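Local coordinates for protein aldose 1-epimerase (Caenorhabditis elegans, PDB 1LUR) that probably catalyses the interconversion of the alpha and beta anomers of aldose sugars, in the manner of the GalM mutarotases, at residues A[253-257]-A[268-272]; A[273-279]-A[301-307]. One frame throughout, in Å; residues are numbered along the deposited sequence.

Contact 1. Residues A[253-257]-A[268-272]; sequences STYLR and SITTS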
ATOM      1  N   SER A 253     -15.810  -3.930   9.997  1.00 51.85           N
ATOM      2  CA  SER A 253     -15.249  -5.201  10.442  1.00 51.49           C
ATOM      3  C   SER A 253     -13.776  -5.326  10.059  1.00 50.87           C
ATOM      4  O   SER A 253     -13.362  -4.880   8.986  1.00 51.54           O
ATOM      5  CB  SER A 253     -16.036  -6.364   9.832  1.00 52.45           C
ATOM      6  OG  SER A 253     -15.524  -7.615  10.266  1.00 54.56           O
ATOM      7  N   THR A 254     -12.989  -5.929  10.945  1.00 48.06           N
ATOM      8  CA  THR A 254     -11.563  -6.115  10.705  1.00 46.33           C
ATOM      9  C   THR A 254     -11.355  -7.240   9.696  1.00 45.50           C
ATOM     10  O   THR A 254     -11.960  -8.306   9.814  1.00 45.52           O
ATOM     11  CB  THR A 254     -10.827  -6.477  12.006  1.00 46.68           C
ATOM     12  OG1 THR A 254     -10.977  -5.409  12.948  1.00 47.87           O
ATOM     13  CG2 THR A 254      -9.344  -6.712  11.740  1.00 46.87           C
ATOM     14  N   TYR A 255     -10.498  -7.002   8.708  1.00 42.63           N
ATOM     15  CA  TYR A 255     -10.222  -8.007   7.686  1.00 40.01           C
ATOM     16  C   TYR A 255      -8.821  -8.569   7.823  1.00 38.89           C
ATOM     17  O   TYR A 255      -8.522  -9.648   7.312  1.00 38.70           O
ATOM     18  CB  TYR A 255     -10.378  -7.406   6.294  1.00 38.18           C
ATOM     19  CG  TYR A 255     -11.756  -6.877   6.019  1.00 36.78           C
ATOM     20  CD1 TYR A 255     -12.887  -7.648   6.297  1.00 37.42           C
ATOM     21  CD2 TYR A 255     -11.940  -5.611   5.469  1.00 36.44           C
ATOM     22  CE1 TYR A 255     -14.165  -7.171   6.034  1.00 36.48           C
ATOM     23  CE2 TYR A 255     -13.212  -5.125   5.202  1.00 36.70           C
ATOM     24  CZ  TYR A 255     -14.321  -5.911   5.487  1.00 37.28           C
ATOM     25  OH  TYR A 255     -15.585  -5.428   5.227  1.00 38.23           O
ATOM     26  N   LEU A 256      -7.963  -7.828   8.514  1.00 37.29           N
ATOM     27  CA  LEU A 256      -6.589  -8.251   8.717  1.00 36.61           C
ATOM     28  C   LEU A 256      -6.052  -7.823  10.076  1.00 37.49           C
ATOM     29  O   LEU A 256      -6.296  -6.704  10.529  1.00 37.09           O
ATOM     30  CB  LEU A 256      -5.703  -7.684   7.604  1.00 35.11           C
ATOM     31  CG  LEU A 256      -4.185  -7.851   7.724  1.00 34.71           C
ATOM     32  CD1 LEU A 256      -3.550  -7.713   6.348  1.00 35.82           C
ATOM     33  CD2 LEU A 256      -3.614  -6.809   8.674  1.00 34.83           C
ATOM     34  N   ARG A 257      -5.317  -8.730  10.712  1.00 38.61           N
ATOM     35  CA  ARG A 257      -4.715  -8.493  12.020  1.00 40.66           C
ATOM     36  C   ARG A 257      -3.264  -8.949  11.899  1.00 39.70           C
ATOM     37  O   ARG A 257      -2.995 -10.095  11.539  1.00 41.20           O
ATOM     38  CB  ARG A 257      -5.450  -9.303  13.092  1.00 42.74           C
ATOM     39  CG  ARG A 257      -6.966  -9.109  13.061  1.00 47.80           C
ATOM     40  CD  ARG A 257      -7.693 -10.130  13.930  1.00 51.73           C
ATOM     41  NE  ARG A 257      -9.139 -10.139  13.692  1.00 56.06           N
ATOM     42  CZ  ARG A 257      -9.711 -10.509  12.547  1.00 58.39           C
ATOM     43  NH1 ARG A 257      -8.965 -10.907  11.523  1.00 59.30           N
ATOM     44  NH2 ARG A 257     -11.033 -10.483  12.422  1.00 58.97           N
ATOM     45  N   SER A 268      -4.573  -3.817  13.115  1.00 34.60           N
ATOM     46  CA  SER A 268      -5.772  -4.386  12.518  1.00 34.51           C
ATOM     47  C   SER A 268      -6.170  -3.433  11.402  1.00 33.88           C
ATOM     48  O   SER A 268      -6.022  -2.216  11.535  1.00 34.05           O
ATOM     49  CB  SER A 268      -6.905  -4.494  13.544  1.00 36.28           C
ATOM     50  OG  SER A 268      -7.436  -3.220  13.857  1.00 42.17           O
ATOM     51  N   ILE A 269      -6.677  -3.981  10.309  1.00 32.15           N
ATOM     52  CA  ILE A 269      -7.082  -3.159   9.176  1.00 31.17           C
ATOM     53  C   ILE A 269      -8.475  -3.446   8.633  1.00 31.86           C
ATOM     54  O   ILE A 269      -8.943  -4.582   8.629  1.00 30.98           O
ATOM     55  CB  ILE A 269      -6.084  -3.331   7.997  1.00 29.79           C
ATOM     56  CG1 ILE A 269      -4.714  -2.788   8.390  1.00 29.63           C
ATOM     57  CG2 ILE A 269      -6.616  -2.640   6.744  1.00 28.90           C
ATOM     58  CD1 ILE A 269      -3.638  -3.035   7.339  1.00 32.24           C
ATOM     59  N   THR A 270      -9.132  -2.388   8.183  1.00 31.93           N
ATOM     60  CA  THR A 270     -10.460  -2.478   7.608  1.00 31.68           C
ATOM     61  C   THR A 270     -10.322  -1.532   6.419  1.00 30.41           C
ATOM     62  O   THR A 270      -9.722  -0.462   6.532  1.00 30.48           O
ATOM     63  CB  THR A 270     -11.568  -2.003   8.570  1.00 34.39           C
ATOM     64  OG1 THR A 270     -12.843  -2.311   7.995  1.00 39.53           O
ATOM     65  CG2 THR A 270     -11.488  -0.510   8.818  1.00 34.63           C
ATOM     66  N   THR A 271     -10.836  -1.934   5.269  1.00 29.20           N
ATOM     67  CA  THR A 271     -10.733  -1.090   4.089  1.00 28.46           C
ATOM     68  C   THR A 271     -11.898  -1.277   3.147  1.00 27.87           C
ATOM     69  O   THR A 271     -12.586  -2.298   3.180  1.00 28.43           O
ATOM     70  CB  THR A 271      -9.421  -1.386   3.321  1.00 28.06           C
ATOM     71  OG1 THR A 271      -9.395  -0.635   2.099  1.00 27.99           O
ATOM     72  CG2 THR A 271      -9.316  -2.875   2.991  1.00 29.90           C
ATOM     73  N   SER A 272     -12.117  -0.272   2.309  1.00 28.61           N
ATOM     74  CA  SER A 272     -13.195  -0.301   1.338  1.00 27.38           C
ATOM     75  C   SER A 272     -12.717  -1.090   0.129  1.00 27.85           C
ATOM     76  O   SER A 272     -13.529  -1.582  -0.661  1.00 26.25           O
ATOM     77  CB  SER A 272     -13.562   1.122   0.924  1.00 28.06           C
ATOM     78  OG  SER A 272     -12.412   1.829   0.474  1.00 30.17           O
TER
HETATM   79  O   HOH W   1      -9.712  -3.356  12.320  1.00 53.63           O

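Contact 2. Residues A[273-279]-A[301-307]; sequences YPVIHLY and AIEPQFH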
ATOM      1  N   TYR A 273     -11.398  -1.204  -0.015  1.00 25.85           N
ATOM      2  CA  TYR A 273     -10.820  -1.940  -1.136  1.00 26.51           C
ATOM      3  C   TYR A 273     -11.196  -3.418  -1.028  1.00 28.32           C
ATOM      4  O   TYR A 273     -11.365  -3.947   0.074  1.00 28.08           O
ATOM      5  CB  TYR A 273      -9.291  -1.794  -1.169  1.00 24.93           C
ATOM      6  CG  TYR A 273      -8.794  -0.443  -1.670  1.00 24.54           C
ATOM      7  CD1 TYR A 273      -8.297   0.513  -0.787  1.00 24.37           C
ATOM      8  CD2 TYR A 273      -8.836  -0.121  -3.027  1.00 25.48           C
ATOM      9  CE1 TYR A 273      -7.857   1.763  -1.237  1.00 23.59           C
ATOM     10  CE2 TYR A 273      -8.395   1.128  -3.493  1.00 24.82           C
ATOM     11  CZ  TYR A 273      -7.910   2.062  -2.588  1.00 24.22           C
ATOM     12  OH  TYR A 273      -7.489   3.295  -3.026  1.00 23.69           O
ATOM     13  N   PRO A 274     -11.322  -4.105  -2.177  1.00 29.34           N
ATOM     14  CA  PRO A 274     -11.685  -5.520  -2.230  1.00 30.04           C
ATOM     15  C   PRO A 274     -10.549  -6.495  -1.947  1.00 31.81           C
ATOM     16  O   PRO A 274     -10.796  -7.658  -1.626  1.00 34.10           O
ATOM     17  CB  PRO A 274     -12.245  -5.666  -3.637  1.00 30.54           C
ATOM     18  CG  PRO A 274     -11.317  -4.785  -4.420  1.00 29.69           C
ATOM     19  CD  PRO A 274     -11.215  -3.546  -3.538  1.00 29.87           C
ATOM     20  N   VAL A 275      -9.305  -6.046  -2.082  1.00 30.61           N
ATOM     21  CA  VAL A 275      -8.184  -6.937  -1.820  1.00 31.31           C
ATOM     22  C   VAL A 275      -7.065  -6.238  -1.070  1.00 31.91           C
ATOM     23  O   VAL A 275      -7.049  -5.013  -0.934  1.00 31.99           O
ATOM     24  CB  VAL A 275      -7.581  -7.524  -3.135  1.00 32.80           C
ATOM     25  CG1 VAL A 275      -8.688  -7.972  -4.068  1.00 29.20           C
ATOM     26  CG2 VAL A 275      -6.679  -6.507  -3.811  1.00 33.05           C
ATOM     27  N   ILE A 276      -6.138  -7.035  -0.563  1.00 32.44           N
ATOM     28  CA  ILE A 276      -5.002  -6.513   0.163  1.00 32.03           C
ATOM     29  C   ILE A 276      -3.793  -7.260  -0.362  1.00 33.01           C
ATOM     30  O   ILE A 276      -3.685  -8.478  -0.197  1.00 33.86           O
ATOM     31  CB  ILE A 276      -5.103  -6.742   1.680  1.00 31.27           C
ATOM     32  CG1 ILE A 276      -6.276  -5.945   2.258  1.00 31.28           C
ATOM     33  CG2 ILE A 276      -3.794  -6.353   2.336  1.00 27.77           C
ATOM     34  CD1 ILE A 276      -6.412  -6.046   3.772  1.00 32.42           C
ATOM     35  N   HIS A 277      -2.895  -6.536  -1.014  1.00 32.62           N
ATOM     36  CA  HIS A 277      -1.696  -7.154  -1.556  1.00 33.08           C
ATOM     37  C   HIS A 277      -0.642  -7.251  -0.467  1.00 33.35           C
ATOM     38  O   HIS A 277      -0.262  -6.242   0.133  1.00 33.22           O
ATOM     39  CB  HIS A 277      -1.136  -6.337  -2.718  1.00 32.33           C
ATOM     40  CG  HIS A 277       0.028  -6.986  -3.394  1.00 31.01           C
ATOM     41  ND1 HIS A 277      -0.118  -8.017  -4.297  1.00 33.84           N
ATOM     42  CD2 HIS A 277       1.361  -6.781  -3.269  1.00 32.45           C
ATOM     43  CE1 HIS A 277       1.075  -8.419  -4.700  1.00 31.40           C
ATOM     44  NE2 HIS A 277       1.989  -7.686  -4.090  1.00 33.59           N
ATOM     45  N   LEU A 278      -0.173  -8.469  -0.217  1.00 32.49           N
ATOM     46  CA  LEU A 278       0.836  -8.721   0.794  1.00 34.45           C
ATOM     47  C   LEU A 278       2.162  -9.059   0.127  1.00 35.52           C
ATOM     48  O   LEU A 278       2.231  -9.972  -0.694  1.00 36.97           O
ATOM     49  CB  LEU A 278       0.412  -9.893   1.685  1.00 34.63           C
ATOM     50  CG  LEU A 278      -0.975  -9.811   2.330  1.00 36.38           C
ATOM     51  CD1 LEU A 278      -1.306 -11.124   3.027  1.00 35.97           C
ATOM     52  CD2 LEU A 278      -1.006  -8.648   3.314  1.00 36.99           C
ATOM     53  N   TYR A 279       3.203  -8.314   0.475  1.00 36.28           N
ATOM     54  CA  TYR A 279       4.531  -8.537  -0.084  1.00 38.74           C
ATOM     55  C   TYR A 279       5.512  -8.740   1.068  1.00 40.97           C
ATOM     56  O   TYR A 279       5.794  -7.814   1.833  1.00 40.83           O
ATOM     57  CB  TYR A 279       4.955  -7.347  -0.950  1.00 36.56           C
ATOM     58  CG  TYR A 279       6.393  -7.401  -1.408  1.00 36.51           C
ATOM     59  CD1 TYR A 279       6.905  -8.531  -2.041  1.00 36.43           C
ATOM     60  CD2 TYR A 279       7.244  -6.315  -1.212  1.00 35.84           C
ATOM     61  CE1 TYR A 279       8.235  -8.576  -2.469  1.00 36.78           C
ATOM     62  CE2 TYR A 279       8.569  -6.352  -1.631  1.00 37.48           C
ATOM     63  CZ  TYR A 279       9.057  -7.483  -2.259  1.00 36.75           C
ATOM     64  OH  TYR A 279      10.369  -7.517  -2.669  1.00 40.32           O
ATOM     65  N   ALA A 301       4.840  -5.639   3.408  1.00 35.86           N
ATOM     66  CA  ALA A 301       4.179  -4.544   2.716  1.00 34.84           C
ATOM     67  C   ALA A 301       2.706  -4.913   2.697  1.00 31.75           C
ATOM     68  O   ALA A 301       2.338  -6.006   2.276  1.00 31.82           O
ATOM     69  CB  ALA A 301       4.712  -4.408   1.295  1.00 33.99           C
ATOM     70  N   ILE A 302       1.869  -4.007   3.185  1.00 30.14           N
ATOM     71  CA  ILE A 302       0.434  -4.237   3.224  1.00 29.38           C
ATOM     72  C   ILE A 302      -0.168  -3.171   2.320  1.00 28.62           C
ATOM     73  O   ILE A 302      -0.130  -1.980   2.635  1.00 27.36           O
ATOM     74  CB  ILE A 302      -0.098  -4.113   4.669  1.00 29.57           C
ATOM     75  CG1 ILE A 302       0.603  -5.149   5.558  1.00 33.47           C
ATOM     76  CG2 ILE A 302      -1.595  -4.332   4.691  1.00 28.10           C
ATOM     77  CD1 ILE A 302       0.134  -5.162   7.012  1.00 31.12           C
ATOM     78  N   GLU A 303      -0.718  -3.612   1.193  1.00 27.63           N
ATOM     79  CA  GLU A 303      -1.312  -2.702   0.222  1.00 28.47           C
ATOM     80  C   GLU A 303      -2.772  -2.947  -0.136  1.00 27.01           C
ATOM     81  O   GLU A 303      -3.075  -3.757  -1.016  1.00 26.37           O
ATOM     82  CB  GLU A 303      -0.469  -2.744  -1.059  1.00 29.95           C
ATOM     83  CG  GLU A 303       0.993  -3.091  -0.800  1.00 34.03           C
ATOM     84  CD  GLU A 303       1.807  -3.343  -2.062  1.00 37.70           C
ATOM     85  OE1 GLU A 303       2.831  -4.048  -1.969  1.00 39.24           O
ATOM     86  OE2 GLU A 303       1.440  -2.837  -3.142  1.00 40.76           O
ATOM     87  N   PRO A 304      -3.700  -2.263   0.558  1.00 24.58           N
ATOM     88  CA  PRO A 304      -5.132  -2.412   0.281  1.00 24.66           C
ATOM     89  C   PRO A 304      -5.300  -1.810  -1.110  1.00 25.10           C
ATOM     90  O   PRO A 304      -4.858  -0.691  -1.346  1.00 24.54           O
ATOM     91  CB  PRO A 304      -5.780  -1.558   1.363  1.00 25.43           C
ATOM     92  CG  PRO A 304      -4.826  -1.720   2.520  1.00 26.80           C
ATOM     93  CD  PRO A 304      -3.481  -1.571   1.842  1.00 25.94           C
ATOM     94  N   GLN A 305      -5.936  -2.529  -2.024  1.00 24.18           N
ATOM     95  CA  GLN A 305      -6.102  -2.006  -3.385  1.00 24.06           C
ATOM     96  C   GLN A 305      -7.117  -2.841  -4.148  1.00 25.22           C
ATOM     97  O   GLN A 305      -7.713  -3.767  -3.596  1.00 26.71           O
ATOM     98  CB  GLN A 305      -4.761  -2.152  -4.115  1.00 23.28           C
ATOM     99  CG  GLN A 305      -4.351  -3.637  -4.195  1.00 25.91           C
ATOM    100  CD  GLN A 305      -3.086  -3.918  -4.996  1.00 26.57           C
ATOM    101  OE1 GLN A 305      -1.995  -3.481  -4.637  1.00 27.69           O
ATOM    102  NE2 GLN A 305      -3.232  -4.675  -6.084  1.00 26.57           N
ATOM    103  N   PHE A 306      -7.296  -2.509  -5.425  1.00 24.54           N
ATOM    104  CA  PHE A 306      -8.217  -3.242  -6.280  1.00 23.50           C
ATOM    105  C   PHE A 306      -7.314  -4.336  -6.833  1.00 23.06           C
ATOM    106  O   PHE A 306      -6.083  -4.205  -6.793  1.00 22.70           O
ATOM    107  CB  PHE A 306      -8.726  -2.391  -7.453  1.00 19.76           C
ATOM    108  CG  PHE A 306      -9.792  -1.414  -7.081  1.00 22.83           C
ATOM    109  CD1 PHE A 306      -9.481  -0.083  -6.832  1.00 23.02           C
ATOM    110  CD2 PHE A 306     -11.121  -1.824  -6.981  1.00 24.15           C
ATOM    111  CE1 PHE A 306     -10.482   0.832  -6.493  1.00 23.72           C
ATOM    112  CE2 PHE A 306     -12.126  -0.924  -6.644  1.00 27.08           C
ATOM    113  CZ  PHE A 306     -11.811   0.405  -6.399  1.00 26.47           C
ATOM    114  N   HIS A 307      -7.906  -5.405  -7.357  1.00 23.58           N
ATOM    115  CA  HIS A 307      -7.115  -6.500  -7.909  1.00 26.21           C
ATOM    116  C   HIS A 307      -6.010  -6.014  -8.830  1.00 25.45           C
ATOM    117  O   HIS A 307      -6.221  -5.117  -9.650  1.00 24.49           O
ATOM    118  CB  HIS A 307      -7.996  -7.451  -8.722  1.00 25.86           C
ATOM    119  CG  HIS A 307      -9.107  -8.072  -7.937  1.00 28.96           C
ATOM    120  ND1 HIS A 307     -10.076  -7.328  -7.299  1.00 28.76           N
ATOM    121  CD2 HIS A 307      -9.422  -9.371  -7.715  1.00 28.55           C
ATOM    122  CE1 HIS A 307     -10.942  -8.141  -6.721  1.00 30.97           C
ATOM    123  NE2 HIS A 307     -10.567  -9.386  -6.958  1.00 29.30           N
TER

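Contact 1. Residues A[253-257]-A[268-272]
The edge of the Tyr255 ring meets Thr271 O, with CE2 3.5 Å from that oxygen and close to the ring plane, while Ser253 O sits over the centre of one ring face. The other flat group, the Arg257 guanidinium, carries the methyl CG2 of Thr254 over its centre and reaches Glu191 in a salt bridge through NH1. These groups flank a classic beta bulge in the hairpin of strands 256-259 and 265-271, where Tyr255 and Leu256 both face Ile269. Ile269 O accepts a nearly straight bond from Tyr255 N (2.9 Å, 172° at the hydrogen) and a weak one from Leu256 N; Ile269 N returns a bond to Leu256 O at 2.8 Å. On the buried face of the hairpin, Leu256 and Ile269 lie side by side, CD2 to CD1 4.0 Å. With chi1 at -172°, Thr270 OG1 lies anti to the backbone N, which carries it to Ser253 O, where it donates at 2.8 Å from above the carbonyl plane. Valine in place of Thr270 would probably leave Ser253 O without this donor and the 253-254 backbone less firmly tied. Near the other face, one water spans two hydroxyls, 2.5 Å from Thr254 OG1 and 2.7 Å from Ser268 OG.

Contact 2. Residues A[273-279]-A[301-307]
Val275 with Gln305, His277 with Glu303 and Tyr279 with Ala301 form the hydrogen-bonded pairs of an antiparallel ladder in the seven-stranded sheet of the galactose mutarotase beta sandwich. Six backbone bonds join strands 275-279 and 301-305, whose directions differ by 158°. Packing is tight where the ladder begins: Tyr273 lays a ring face over the Gln305 backbone, CD2 3.3 Å from Gln305 CA, and its OH bonds to His157 and Tyr327. The same ring turns its edge to the face of Phe306, an offset edge-to-face pair with planes at 85°. On the buried polar face, His277 and Glu303 run alongside each other. With CG trans to the backbone N (chi1 -175°), the His277 ring brings its CD2 edge to within 3.4 Å of Glu303 OE1, while ND1 and NE2 bond to Asp240 and Asp238. The apolar face is looser between these strands: Ile276 CG2 touches Ile302 CG2 at 3.8 Å, but Leu278 CD2 comes only to 4.5 Å of Ile302 CG1. Pro274, Phe306 and His307 at one end and Tyr279 at the other are partly exposed. Val275 CG1 sits over the face of the His307 ring in a CH-pi contact, 3.6 Å from its centroid.

Contact 1 lies nearer the surface, at a bulged hairpin of the nine-stranded sheet, whereas contact 2 is largely buried in the seven-stranded sheet nearer the centre of the chain. The chain passes directly from 268-272 into 273-279, and Thr271 OG1 bonds to Tyr273 N at the junction. The two sheets meet through apolar side chains from both contacts: Ile269 CD1 lies 3.6 Å from Ile302 CG2, and Leu256 CD1 lies 4.1 Å from Leu278 CD2. Their outward chemistry differs. Contact 1 turns the Thr254 and Ser268 hydroxyls and their water away from this interface, keeping the Thr271 hydroxyl at it, while contact 2 turns histidine, glutamate and glutamine side chains to its far face.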